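Local structure of sulfatase (Bacteroides fragilis CAG:558, 6USS) at residues L95-N100 and F144-L149; F383-L388 and Q400-I405. The protein is a calcium-binding sulfatase of a gut bacterium and probably hydrolyses the sulfate esters of aryl compounds. The protein carries 1 engineered substitution. One frame throughout, in Å; residues are numbered along the deposited sequence.

Interactions 1 and 2 lie side by side in the alkaline phosphatase-like fold of the sulfatase, with centres about 8 Å apart. They follow in series along the chain: 95-100 meets 144-149 before 383-388 meets 400-405. The first joins the end of helix 88-97 to the start of helix 149-155; the second lays the loop before helix 408-412 against helix 383-390. Thr147 binds both halves of interaction 2: its O is 2.8 Å from Tyr384 OH and its N 2.9 Å from Gln400 OE1, both probable hydrogen bonds. The two contacts thus join at the C-terminal end of helix 88-97, whose first residue, the engineered Cys88, belongs to the calcium site.

Interaction 1: residues L95-N100 and F144-L149; sequences LITGTN and FQATSL
Leu149 N donates to Ile96 O at 3.0 Å, with an N-H...O angle of 151°, at the point where helix 88-97 ends and helix 149-155 begins. Leu149 CG is anti to the backbone N (chi1 168°), and its CD2 lies 3.8 Å from Leu95 O and, more loosely, near Leu95 CD1. Beside the backbone bond, Ile96 CG1 lies 3.6 Å from Ser148 OG. Ser148 is the N-cap residue of helix 149-155; its OG caps a backbone N of that helix and also bonds Met181 O. Thr97 divides its branches. At chi1 68° OG1 sits between backbone N and carbonyl carbon, bonded back to Cys93 O within its helix, while CG2 meets Ala146 CB at 3.5 Å. Farther along, Thr99 and Phe144 reach tip to tip: the hydroxyl OG1 approaches ring atom CE2 obliquely at 3.8 Å, and also makes a weak hydrogen bond to Pro401 O. Arg103 and His104 of helix 101-104 also touch this ring. The last turn of one helix therefore offers a carbonyl to the first N-H of the next, a pairing that probably suits both helix dipoles, while the hydroxyls of Thr97 and Ser148 have polar partners outside this largely buried contact and meet mainly carbon across it.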
# COMPACT_ATOMS: atom_id res chain seq x y z
N LEU A 95 18.76 -1.20 -6.38
CA LEU A 95 18.52 -1.36 -4.95
C LEU A 95 17.23 -2.14 -4.70
O LEU A 95 17.21 -3.10 -3.92
CB LEU A 95 18.42 0.01 -4.29
CG LEU A 95 17.73 -0.01 -2.92
CD1 LEU A 95 18.67 -0.55 -1.85
CD2 LEU A 95 17.22 1.36 -2.55
N ILE A 96 16.15 -1.72 -5.36
CA ILE A 96 14.82 -2.26 -5.10
C ILE A 96 14.62 -3.65 -5.73
O ILE A 96 13.75 -4.41 -5.28
CB ILE A 96 13.78 -1.24 -5.58
CG1 ILE A 96 12.55 -1.27 -4.67
CG2 ILE A 96 13.41 -1.47 -7.04
CD1 ILE A 96 12.80 -0.73 -3.27
N THR A 97 15.43 -4.01 -6.73
CA THR A 97 15.28 -5.29 -7.41
C THR A 97 16.45 -6.23 -7.23
O THR A 97 16.37 -7.37 -7.68
CB THR A 97 15.09 -5.08 -8.93
OG1 THR A 97 16.30 -4.58 -9.51
CG2 THR A 97 13.92 -4.14 -9.25
N GLY A 98 17.56 -5.79 -6.62
CA GLY A 98 18.70 -6.67 -6.45
C GLY A 98 19.38 -7.07 -7.74
O GLY A 98 20.14 -8.05 -7.75
N THR A 99 19.13 -6.33 -8.81
CA THR A 99 19.57 -6.62 -10.16
C THR A 99 20.63 -5.60 -10.55
O THR A 99 20.52 -4.42 -10.19
CB THR A 99 18.35 -6.57 -11.11
OG1 THR A 99 17.62 -7.80 -11.04
CG2 THR A 99 18.75 -6.32 -12.52
N ASN A 100 21.67 -6.06 -11.24
CA ASN A 100 22.63 -5.13 -11.84
C ASN A 100 21.95 -4.33 -12.96
O ASN A 100 21.08 -4.83 -13.67
CB ASN A 100 23.84 -5.89 -12.40
CG ASN A 100 24.83 -4.96 -13.12
OD1 ASN A 100 24.82 -4.87 -14.34
ND2 ASN A 100 25.67 -4.27 -12.36
N PHE A 144 11.16 -3.54 -16.38
CA PHE A 144 11.73 -4.77 -15.86
C PHE A 144 10.85 -5.24 -14.71
O PHE A 144 10.69 -4.52 -13.71
CB PHE A 144 13.17 -4.56 -15.40
CG PHE A 144 13.84 -5.82 -14.94
CD1 PHE A 144 14.40 -6.69 -15.86
CD2 PHE A 144 13.90 -6.14 -13.59
CE1 PHE A 144 15.00 -7.87 -15.45
CE2 PHE A 144 14.52 -7.31 -13.17
CZ PHE A 144 15.07 -8.18 -14.10
N GLN A 145 10.25 -6.42 -14.86
CA GLN A 145 9.42 -7.00 -13.81
C GLN A 145 10.33 -7.61 -12.75
O GLN A 145 11.29 -8.30 -13.07
CB GLN A 145 8.48 -8.08 -14.35
CG GLN A 145 7.70 -8.81 -13.24
CD GLN A 145 6.76 -9.90 -13.76
OE1 GLN A 145 6.75 -10.22 -14.95
NE2 GLN A 145 5.96 -10.47 -12.86
N ALA A 146 10.02 -7.33 -11.48
CA ALA A 146 10.89 -7.83 -10.42
C ALA A 146 10.12 -7.88 -9.11
O ALA A 146 9.18 -7.11 -8.88
CB ALA A 146 12.16 -6.99 -10.26
N THR A 147 10.54 -8.81 -8.26
CA THR A 147 10.02 -8.93 -6.91
C THR A 147 10.71 -7.90 -6.02
O THR A 147 11.94 -7.93 -5.86
CB THR A 147 10.26 -10.35 -6.39
OG1 THR A 147 9.54 -11.27 -7.23
CG2 THR A 147 9.78 -10.48 -4.97
N SER A 148 9.92 -6.98 -5.46
CA SER A 148 10.44 -5.81 -4.77
C SER A 148 11.02 -6.17 -3.41
O SER A 148 10.49 -7.02 -2.69
CB SER A 148 9.35 -4.76 -4.58
OG SER A 148 9.90 -3.61 -3.93
N LEU A 149 12.10 -5.48 -3.05
CA LEU A 149 12.71 -5.66 -1.74
C LEU A 149 11.71 -5.36 -0.61
O LEU A 149 11.70 -6.05 0.41
CB LEU A 149 13.94 -4.77 -1.63
CG LEU A 149 14.61 -4.56 -0.27
CD1 LEU A 149 15.17 -5.83 0.34
CD2 LEU A 149 15.71 -3.54 -0.41

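Interaction 2: residues F383-L388 and Q400-I405; sequences FYPSIL and QPIDGI
Pro385, in the first turn of helix 383-390, comes nearest the loop at Gly404, their CA atoms 6.3 Å apart; segment 400-405 has no regular structure and passes the helix without exchanging backbone hydrogen bonds with it. Gly404, lacking a side chain on the face turned to the helix, lets the proline ring close in, with Pro385 CG 3.4 Å from Gly404 O. The same CG also meets Ile402 CG2 at 3.8 Å. The helix belongs to the alpha/beta core of the alkaline phosphatase-like fold: Phe383 and Ile387 pack on strands 35-41 and 315-321 of the central sheet, while Tyr384 and Pro385 face the loop. Tyr384 CG is anti to the backbone N (chi1 -179°); its side chain and that of Ile402 cross at about a right angle, and Ile402 CD1 rests obliquely against ring atom CE1 at 3.5 Å. Gln400, bent at chi2 (-71°), meets the tyrosine tip to tip, its amide plane perpendicular to the phenol ring. Gln400 NE2 and Tyr384 OH pack 3.7 Å apart. Each has a hydrogen bond elsewhere, NE2 to Thr97 O and the hydroxyl to Thr147 O. Beyond Ile402, Asp403 turns from the helix to form a salt bridge with Arg103.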
# COMPACT_ATOMS: atom_id res chain seq x y z
N PHE A 383 22.81 -4.28 -1.72
CA PHE A 383 21.93 -3.85 -0.64
C PHE A 383 20.70 -4.74 -0.50
O PHE A 383 20.20 -4.95 0.61
CB PHE A 383 21.48 -2.39 -0.86
CG PHE A 383 22.51 -1.35 -0.46
CD1 PHE A 383 23.79 -1.38 -0.98
CD2 PHE A 383 22.17 -0.32 0.40
CE1 PHE A 383 24.74 -0.40 -0.63
CE2 PHE A 383 23.10 0.66 0.76
CZ PHE A 383 24.39 0.62 0.25
N TYR A 384 20.22 -5.30 -1.64
CA TYR A 384 19.00 -6.10 -1.62
C TYR A 384 19.17 -7.40 -0.83
O TYR A 384 18.47 -7.58 0.18
CB TYR A 384 18.54 -6.34 -3.06
CG TYR A 384 17.29 -7.12 -3.32
CD1 TYR A 384 17.20 -8.48 -3.03
CD2 TYR A 384 16.20 -6.52 -3.96
CE1 TYR A 384 16.06 -9.20 -3.32
CE2 TYR A 384 15.07 -7.22 -4.27
CZ TYR A 384 14.99 -8.56 -3.95
OH TYR A 384 13.85 -9.26 -4.26
N PRO A 385 20.09 -8.31 -1.20
CA PRO A 385 20.31 -9.48 -0.32
C PRO A 385 20.75 -9.11 1.07
O PRO A 385 20.42 -9.82 2.01
CB PRO A 385 21.43 -10.27 -1.04
CG PRO A 385 21.61 -9.64 -2.36
CD PRO A 385 21.12 -8.24 -2.25
N SER A 386 21.50 -8.01 1.24
CA SER A 386 22.04 -7.68 2.57
C SER A 386 20.93 -7.26 3.52
O SER A 386 20.92 -7.64 4.69
CB SER A 386 23.10 -6.58 2.49
OG SER A 386 24.11 -6.92 1.56
N ILE A 387 19.98 -6.46 3.03
CA ILE A 387 18.92 -5.99 3.90
C ILE A 387 17.99 -7.14 4.27
O ILE A 387 17.56 -7.26 5.42
CB ILE A 387 18.21 -4.80 3.23
CG1 ILE A 387 19.08 -3.54 3.36
CG2 ILE A 387 16.82 -4.60 3.83
CD1 ILE A 387 18.82 -2.43 2.36
N LEU A 388 17.70 -8.04 3.32
CA LEU A 388 16.89 -9.21 3.63
C LEU A 388 17.57 -10.10 4.67
O LEU A 388 16.89 -10.69 5.53
CB LEU A 388 16.61 -9.99 2.34
CG LEU A 388 15.77 -9.17 1.35
CD1 LEU A 388 15.58 -9.93 0.05
CD2 LEU A 388 14.43 -8.76 1.96
N GLN A 400 12.90 -12.46 -10.60
CA GLN A 400 14.10 -12.09 -11.33
C GLN A 400 15.34 -12.64 -10.63
O GLN A 400 15.33 -12.83 -9.41
CB GLN A 400 14.23 -10.56 -11.42
CG GLN A 400 14.75 -9.88 -10.14
CD GLN A 400 13.74 -9.89 -8.99
OE1 GLN A 400 12.69 -10.54 -9.06
NE2 GLN A 400 14.05 -9.16 -7.92
N PRO A 401 16.42 -12.89 -11.37
CA PRO A 401 17.69 -13.27 -10.72
C PRO A 401 18.20 -12.15 -9.83
O PRO A 401 17.96 -10.97 -10.09
CB PRO A 401 18.64 -13.52 -11.89
CG PRO A 401 17.80 -13.55 -13.11
CD PRO A 401 16.59 -12.70 -12.82
N ILE A 402 18.93 -12.53 -8.78
CA ILE A 402 19.50 -11.56 -7.85
C ILE A 402 20.99 -11.46 -8.11
O ILE A 402 21.75 -12.38 -7.79
CB ILE A 402 19.22 -11.93 -6.39
CG1 ILE A 402 17.71 -12.11 -6.20
CG2 ILE A 402 19.73 -10.84 -5.47
CD1 ILE A 402 16.95 -10.84 -6.34
N ASP A 403 21.43 -10.34 -8.68
CA ASP A 403 22.84 -10.11 -8.95
C ASP A 403 23.61 -9.60 -7.73
O ASP A 403 24.81 -9.84 -7.62
CB ASP A 403 22.98 -9.13 -10.12
CG ASP A 403 22.27 -9.65 -11.38
OD1 ASP A 403 22.57 -10.77 -11.82
OD2 ASP A 403 21.38 -8.95 -11.92
N GLY A 404 22.94 -8.92 -6.79
CA GLY A 404 23.63 -8.45 -5.60
C GLY A 404 24.23 -9.60 -4.80
O GLY A 404 23.73 -10.73 -4.82
N ILE A 405 25.32 -9.30 -4.10
CA ILE A 405 25.99 -10.25 -3.22
C ILE A 405 26.00 -9.65 -1.82
O ILE A 405 26.46 -8.51 -1.63
CB ILE A 405 27.44 -10.55 -3.67
CG1 ILE A 405 27.48 -11.06 -5.11
CG2 ILE A 405 28.06 -11.57 -2.76
CD1 ILE A 405 26.79 -12.40 -5.29